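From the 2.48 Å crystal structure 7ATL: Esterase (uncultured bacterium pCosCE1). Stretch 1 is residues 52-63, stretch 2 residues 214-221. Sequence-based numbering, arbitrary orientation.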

ATOM      1  N   LYS A  52     -15.005  23.549  -1.541  1.00 49.91           N
ATOM      2  CA  LYS A  52     -16.243  22.724  -1.458  1.00 55.79           C
ATOM      3  C   LYS A  52     -16.424  21.950  -2.769  1.00 51.76           C
ATOM      4  O   LYS A  52     -17.514  22.019  -3.343  1.00 47.46           O
ATOM      5  CB  LYS A  52     -17.472  23.585  -1.141  1.00 62.70           C
ATOM      6  CG  LYS A  52     -17.178  25.005  -0.665  1.00 70.56           C
ATOM      7  CD  LYS A  52     -18.242  25.601   0.230  1.00 73.84           C
ATOM      8  CE  LYS A  52     -18.456  24.777   1.483  1.00 78.40           C
ATOM      9  NZ  LYS A  52     -18.735  25.631   2.662  1.00 79.68           N
ATOM     10  N   LYS A  53     -15.383  21.254  -3.233  1.00 55.65           N
ATOM     11  CA  LYS A  53     -15.487  20.288  -4.363  1.00 56.09           C
ATOM     12  C   LYS A  53     -15.948  18.945  -3.794  1.00 54.53           C
ATOM     13  O   LYS A  53     -15.245  18.324  -2.999  1.00 45.39           O
ATOM     14  CB  LYS A  53     -14.171  20.163  -5.134  1.00 55.90           C
ATOM     15  CG  LYS A  53     -14.302  19.450  -6.474  1.00 57.97           C
ATOM     16  CD  LYS A  53     -12.972  19.204  -7.157  1.00 61.94           C
ATOM     17  CE  LYS A  53     -12.248  20.476  -7.556  1.00 67.10           C
ATOM     18  NZ  LYS A  53     -11.351  20.271  -8.721  1.00 65.93           N
ATOM     19  N   PRO A  54     -17.155  18.456  -4.153  1.00 55.17           N
ATOM     20  CA  PRO A  54     -17.649  17.201  -3.594  1.00 52.14           C
ATOM     21  C   PRO A  54     -16.734  16.050  -4.041  1.00 44.99           C
ATOM     22  O   PRO A  54     -16.260  16.033  -5.198  1.00 38.80           O
ATOM     23  CB  PRO A  54     -19.068  17.095  -4.175  1.00 54.27           C
ATOM     24  CG  PRO A  54     -18.958  17.818  -5.496  1.00 56.22           C
ATOM     25  CD  PRO A  54     -18.064  19.000  -5.176  1.00 57.17           C
ATOM     26  N   MET A  55     -16.475  15.128  -3.117  1.00 40.11           N
ATOM     27  CA  MET A  55     -15.832  13.827  -3.437  1.00 37.26           C
ATOM     28  C   MET A  55     -16.773  13.068  -4.378  1.00 33.98           C
ATOM     29  O   MET A  55     -17.981  13.045  -4.090  1.00 35.72           O
ATOM     30  CB  MET A  55     -15.592  12.994  -2.171  1.00 36.16           C
ATOM     31  CG  MET A  55     -14.744  11.728  -2.424  1.00 36.92           C
ATOM     32  SD  MET A  55     -12.980  12.036  -2.745  1.00 31.36           S
ATOM     33  CE  MET A  55     -12.448  12.282  -1.049  1.00 27.80           C
ATOM     34  N   VAL A  56     -16.243  12.521  -5.463  1.00 28.72           N
ATOM     35  CA  VAL A  56     -16.987  11.643  -6.396  1.00 30.49           C
ATOM     36  C   VAL A  56     -16.250  10.291  -6.473  1.00 36.11           C
ATOM     37  O   VAL A  56     -15.080  10.192  -6.022  1.00 34.16           O
ATOM     38  CB  VAL A  56     -17.169  12.306  -7.784  1.00 30.86           C
ATOM     39  CG1 VAL A  56     -17.922  13.633  -7.701  1.00 30.14           C
ATOM     40  CG2 VAL A  56     -15.862  12.468  -8.542  1.00 29.61           C
ATOM     41  N   ARG A  57     -16.919   9.274  -7.031  1.00 37.69           N
ATOM     42  CA  ARG A  57     -16.436   7.876  -7.092  1.00 36.74           C
ATOM     43  C   ARG A  57     -15.127   7.822  -7.886  1.00 36.67           C
ATOM     44  O   ARG A  57     -14.229   7.048  -7.492  1.00 33.06           O
ATOM     45  CB  ARG A  57     -17.522   7.004  -7.722  1.00 40.31           C
ATOM     46  CG  ARG A  57     -17.234   5.512  -7.635  1.00 42.24           C
ATOM     47  CD  ARG A  57     -18.242   4.707  -8.419  1.00 40.95           C
ATOM     48  NE  ARG A  57     -17.845   3.313  -8.535  1.00 38.56           N
ATOM     49  CZ  ARG A  57     -18.682   2.284  -8.560  1.00 38.29           C
ATOM     50  NH1 ARG A  57     -19.990   2.470  -8.458  1.00 39.31           N
ATOM     51  NH2 ARG A  57     -18.213   1.054  -8.660  1.00 35.30           N
ATOM     52  N   GLU A  58     -15.023   8.638  -8.942  1.00 37.15           N
ATOM     53  CA  GLU A  58     -13.867   8.690  -9.888  1.00 35.86           C
ATOM     54  C   GLU A  58     -12.710   9.526  -9.309  1.00 32.14           C
ATOM     55  O   GLU A  58     -11.646   9.554  -9.956  1.00 27.42           O
ATOM     56  CB  GLU A  58     -14.253   9.297 -11.244  1.00 38.47           C
ATOM     57  CG  GLU A  58     -15.465   8.652 -11.903  1.00 44.68           C
ATOM     58  CD  GLU A  58     -16.823   9.107 -11.382  1.00 45.31           C
ATOM     59  OE1 GLU A  58     -16.953  10.304 -11.043  1.00 43.34           O
ATOM     60  OE2 GLU A  58     -17.736   8.255 -11.303  1.00 46.97           O
ATOM     61  N   THR A  59     -12.870  10.178  -8.152  1.00 29.80           N
ATOM     62  CA  THR A  59     -11.780  10.993  -7.557  1.00 31.89           C
ATOM     63  C   THR A  59     -10.518  10.133  -7.397  1.00 32.46           C
ATOM     64  O   THR A  59     -10.582   9.036  -6.794  1.00 32.92           O
ATOM     65  CB  THR A  59     -12.158  11.611  -6.207  1.00 32.92           C
ATOM     66  OG1 THR A  59     -13.327  12.401  -6.392  1.00 32.78           O
ATOM     67  CG2 THR A  59     -11.043  12.470  -5.651  1.00 32.92           C
ATOM     68  N   GLN A  60      -9.400  10.628  -7.912  1.00 32.25           N
ATOM     69  CA  GLN A  60      -8.082   9.955  -7.818  1.00 32.56           C
ATOM     70  C   GLN A  60      -7.436  10.312  -6.474  1.00 30.53           C
ATOM     71  O   GLN A  60      -7.651  11.447  -5.955  1.00 28.28           O
ATOM     72  CB  GLN A  60      -7.195  10.359  -8.993  1.00 32.64           C
ATOM     73  CG  GLN A  60      -6.203   9.282  -9.374  1.00 32.59           C
ATOM     74  CD  GLN A  60      -5.093   9.782 -10.272  1.00 34.28           C
ATOM     75  OE1 GLN A  60      -4.676  10.945 -10.202  1.00 33.34           O
ATOM     76  NE2 GLN A  60      -4.572   8.877 -11.094  1.00 33.57           N
ATOM     77  N   PHE A  61      -6.673   9.375  -5.923  1.00 28.75           N
ATOM     78  CA  PHE A  61      -5.950   9.582  -4.649  1.00 28.95           C
ATOM     79  C   PHE A  61      -4.455   9.341  -4.828  1.00 27.26           C
ATOM     80  O   PHE A  61      -4.030   8.595  -5.727  1.00 28.05           O
ATOM     81  CB  PHE A  61      -6.484   8.665  -3.552  1.00 29.28           C
ATOM     82  CG  PHE A  61      -7.900   8.928  -3.126  1.00 25.27           C
ATOM     83  CD1 PHE A  61      -8.958   8.473  -3.888  1.00 25.38           C
ATOM     84  CD2 PHE A  61      -8.165   9.574  -1.937  1.00 25.37           C
ATOM     85  CE1 PHE A  61     -10.263   8.682  -3.480  1.00 25.18           C
ATOM     86  CE2 PHE A  61      -9.473   9.808  -1.539  1.00 25.35           C
ATOM     87  CZ  PHE A  61     -10.518   9.361  -2.313  1.00 24.50           C
ATOM     88  N   ARG A  62      -3.683   9.998  -3.976  1.00 26.58           N
ATOM     89  CA  ARG A  62      -2.307   9.570  -3.649  1.00 29.66           C
ATOM     90  C   ARG A  62      -2.455   8.261  -2.883  1.00 30.06           C
ATOM     91  O   ARG A  62      -3.211   8.261  -1.890  1.00 29.76           O
ATOM     92  CB  ARG A  62      -1.595  10.649  -2.825  1.00 30.45           C
ATOM     93  CG  ARG A  62      -1.413  11.961  -3.574  1.00 29.24           C
ATOM     94  CD  ARG A  62      -0.932  13.092  -2.700  1.00 29.76           C
ATOM     95  NE  ARG A  62      -0.887  14.340  -3.450  1.00 30.95           N
ATOM     96  CZ  ARG A  62      -1.930  15.138  -3.685  1.00 30.85           C
ATOM     97  NH1 ARG A  62      -3.137  14.858  -3.216  1.00 32.25           N
ATOM     98  NH2 ARG A  62      -1.747  16.241  -4.371  1.00 29.02           N
ATOM     99  N   LEU A  63      -1.788   7.195  -3.333  1.00 32.41           N
ATOM    100  CA  LEU A  63      -2.043   5.823  -2.805  1.00 33.15           C
ATOM    101  C   LEU A  63      -1.103   5.437  -1.655  1.00 31.89           C
ATOM    102  O   LEU A  63      -1.512   4.573  -0.908  1.00 31.26           O
ATOM    103  CB  LEU A  63      -1.955   4.824  -3.956  1.00 33.32           C
ATOM    104  CG  LEU A  63      -3.100   4.921  -4.966  1.00 33.59           C
ATOM    105  CD1 LEU A  63      -2.892   3.935  -6.103  1.00 35.12           C
ATOM    106  CD2 LEU A  63      -4.432   4.676  -4.288  1.00 34.19           C
TER
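Stretch 2 (214-221) VDNLATAY

Two segments far apart in sequence can be joined by a very short piece of sheet-like pairing, and side chains can extend what the backbone begins. The packing of residues 214-221 on residues 52-63 of this esterase is a compact example. Stretch 2 forms no regular helix or strand; its backbone turns through D215 and N216, then opens into extended conformation from L217 onward. From there it runs in the same direction as stretch 1, with N216 beside T59, L217 beside Q60 and A218 beside F61 (CA to CA 5.4, 4.7 and 5.6 Å).

The pairing amounts to a single bridge centred on Q60 and L217. Q60 N donates to N216 O at 2.9 Å, and A218 N donates to Q60 O at 2.8 Å, so that Q60 spends both its backbone polar groups on the residues flanking L217.

L217, R62 and N216 cover the most surface. The leucine reaches along stretch 1: its CD1 lies 3.8 Å from F61 C, while its CD2 lies over one face of the R62 guanidinium, 3.4 Å from R62 NH2. The arginine thus meets a methyl group over one face of its guanidinium and a polar group near the plane, for R62 NH1 also makes a weak hydrogen bond to A218 O at 2.8 Å, and a water accepts from R62 NH2 (3.1 Å) and donates to L217 O (2.8 Å).

N216 secures the other end. Its ND2 donates to E58 O at 3.0 Å, within the type I turn from V56 to T59, and a second water donates to both N216 OD1 and T59 OG1, each at 2.8 Å. Farther out, K53 NZ donates to D215 O at 2.8 Å. The A218 methyl points toward stretch 1, its CB 3.7 Å from T59 CG2 and 4.0 Å from F61 CE2, over one face of the phenylalanine ring.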

ATOM      1  N   VAL A 214      -4.938  17.618 -12.479  1.00 38.12           N
ATOM      2  CA  VAL A 214      -4.813  18.318 -11.163  1.00 41.40           C
ATOM      3  C   VAL A 214      -6.158  18.368 -10.428  1.00 40.37           C
ATOM      4  O   VAL A 214      -6.159  18.102  -9.227  1.00 39.14           O
ATOM      5  CB  VAL A 214      -4.248  19.745 -11.323  1.00 45.50           C
ATOM      6  CG1 VAL A 214      -4.012  20.405  -9.958  1.00 43.67           C
ATOM      7  CG2 VAL A 214      -2.984  19.760 -12.187  1.00 45.63           C
ATOM      8  N   ASP A 215      -7.246  18.740 -11.109  1.00 46.11           N
ATOM      9  CA  ASP A 215      -8.578  19.023 -10.491  1.00 49.95           C
ATOM     10  C   ASP A 215      -9.177  17.741  -9.907  1.00 42.82           C
ATOM     11  O   ASP A 215      -9.969  17.864  -8.971  1.00 40.58           O
ATOM     12  CB  ASP A 215      -9.610  19.621 -11.469  1.00 55.84           C
ATOM     13  CG  ASP A 215      -9.098  20.724 -12.394  1.00 65.29           C
ATOM     14  OD1 ASP A 215      -8.179  21.478 -11.982  1.00 63.37           O
ATOM     15  OD2 ASP A 215      -9.613  20.818 -13.541  1.00 73.96           O
ATOM     16  N   ASN A 216      -8.865  16.561 -10.449  1.00 37.54           N
ATOM     17  CA  ASN A 216      -9.525  15.302  -9.994  1.00 37.69           C
ATOM     18  C   ASN A 216      -8.706  14.565  -8.910  1.00 36.04           C
ATOM     19  O   ASN A 216      -9.154  13.511  -8.470  1.00 34.70           O
ATOM     20  CB  ASN A 216      -9.860  14.383 -11.171  1.00 35.45           C
ATOM     21  CG  ASN A 216     -10.937  13.379 -10.811  1.00 34.59           C
ATOM     22  OD1 ASN A 216     -11.965  13.713 -10.208  1.00 34.80           O
ATOM     23  ND2 ASN A 216     -10.691  12.130 -11.137  1.00 30.76           N
ATOM     24  N   LEU A 217      -7.576  15.099  -8.450  1.00 35.58           N
ATOM     25  CA  LEU A 217      -6.752  14.466  -7.385  1.00 34.13           C
ATOM     26  C   LEU A 217      -7.217  15.009  -6.035  1.00 32.38           C
ATOM     27  O   LEU A 217      -7.045  16.198  -5.778  1.00 30.90           O
ATOM     28  CB  LEU A 217      -5.272  14.779  -7.652  1.00 36.18           C
ATOM     29  CG  LEU A 217      -4.257  14.118  -6.723  1.00 35.93           C
ATOM     30  CD1 LEU A 217      -4.413  12.606  -6.767  1.00 36.72           C
ATOM     31  CD2 LEU A 217      -2.835  14.522  -7.087  1.00 33.75           C
ATOM     32  N   ALA A 218      -7.795  14.170  -5.181  1.00 33.47           N
ATOM     33  CA  ALA A 218      -8.220  14.594  -3.829  1.00 32.33           C
ATOM     34  C   ALA A 218      -7.067  15.308  -3.128  1.00 31.44           C
ATOM     35  O   ALA A 218      -5.942  14.822  -3.107  1.00 32.61           O
ATOM     36  CB  ALA A 218      -8.687  13.429  -3.008  1.00 35.35           C
ATOM     37  N   THR A 219      -7.378  16.433  -2.525  1.00 32.77           N
ATOM     38  CA  THR A 219      -6.456  17.178  -1.650  1.00 32.97           C
ATOM     39  C   THR A 219      -6.148  16.352  -0.388  1.00 33.81           C
ATOM     40  O   THR A 219      -7.101  15.939   0.328  1.00 32.53           O
ATOM     41  CB  THR A 219      -7.099  18.528  -1.345  1.00 32.19           C
ATOM     42  OG1 THR A 219      -7.429  19.011  -2.646  1.00 29.92           O
ATOM     43  CG2 THR A 219      -6.203  19.441  -0.534  1.00 33.38           C
ATOM     44  N   ALA A 220      -4.866  16.176  -0.085  1.00 30.40           N
ATOM     45  CA  ALA A 220      -4.404  15.467   1.123  1.00 31.50           C
ATOM     46  C   ALA A 220      -4.564  16.370   2.349  1.00 30.89           C
ATOM     47  O   ALA A 220      -4.059  17.521   2.321  1.00 40.20           O
ATOM     48  CB  ALA A 220      -2.965  15.050   0.945  1.00 33.56           C
ATOM     49  N   TYR A 221      -5.193  15.846   3.394  1.00 27.00           N
ATOM     50  CA  TYR A 221      -5.380  16.492   4.715  1.00 27.41           C
ATOM     51  C   TYR A 221      -4.701  15.593   5.746  1.00 28.89           C
ATOM     52  O   TYR A 221      -4.495  14.388   5.402  1.00 32.90           O
ATOM     53  CB  TYR A 221      -6.869  16.661   5.050  1.00 26.05           C
ATOM     54  CG  TYR A 221      -7.605  17.602   4.137  1.00 26.40           C
ATOM     55  CD1 TYR A 221      -8.022  17.188   2.884  1.00 27.19           C
ATOM     56  CD2 TYR A 221      -7.863  18.913   4.512  1.00 27.17           C
ATOM     57  CE1 TYR A 221      -8.651  18.058   2.011  1.00 28.56           C
ATOM     58  CE2 TYR A 221      -8.504  19.792   3.657  1.00 27.35           C
ATOM     59  CZ  TYR A 221      -8.903  19.363   2.403  1.00 29.25           C
ATOM     60  OH  TYR A 221      -9.513  20.229   1.538  1.00 34.14           O
TER
HETATM   61  O   HOH W   1     -12.499  14.736  -7.673  1.00 27.35           O
HETATM   62  O   HOH W   2      -4.642  17.211  -4.708  1.00 22.13           O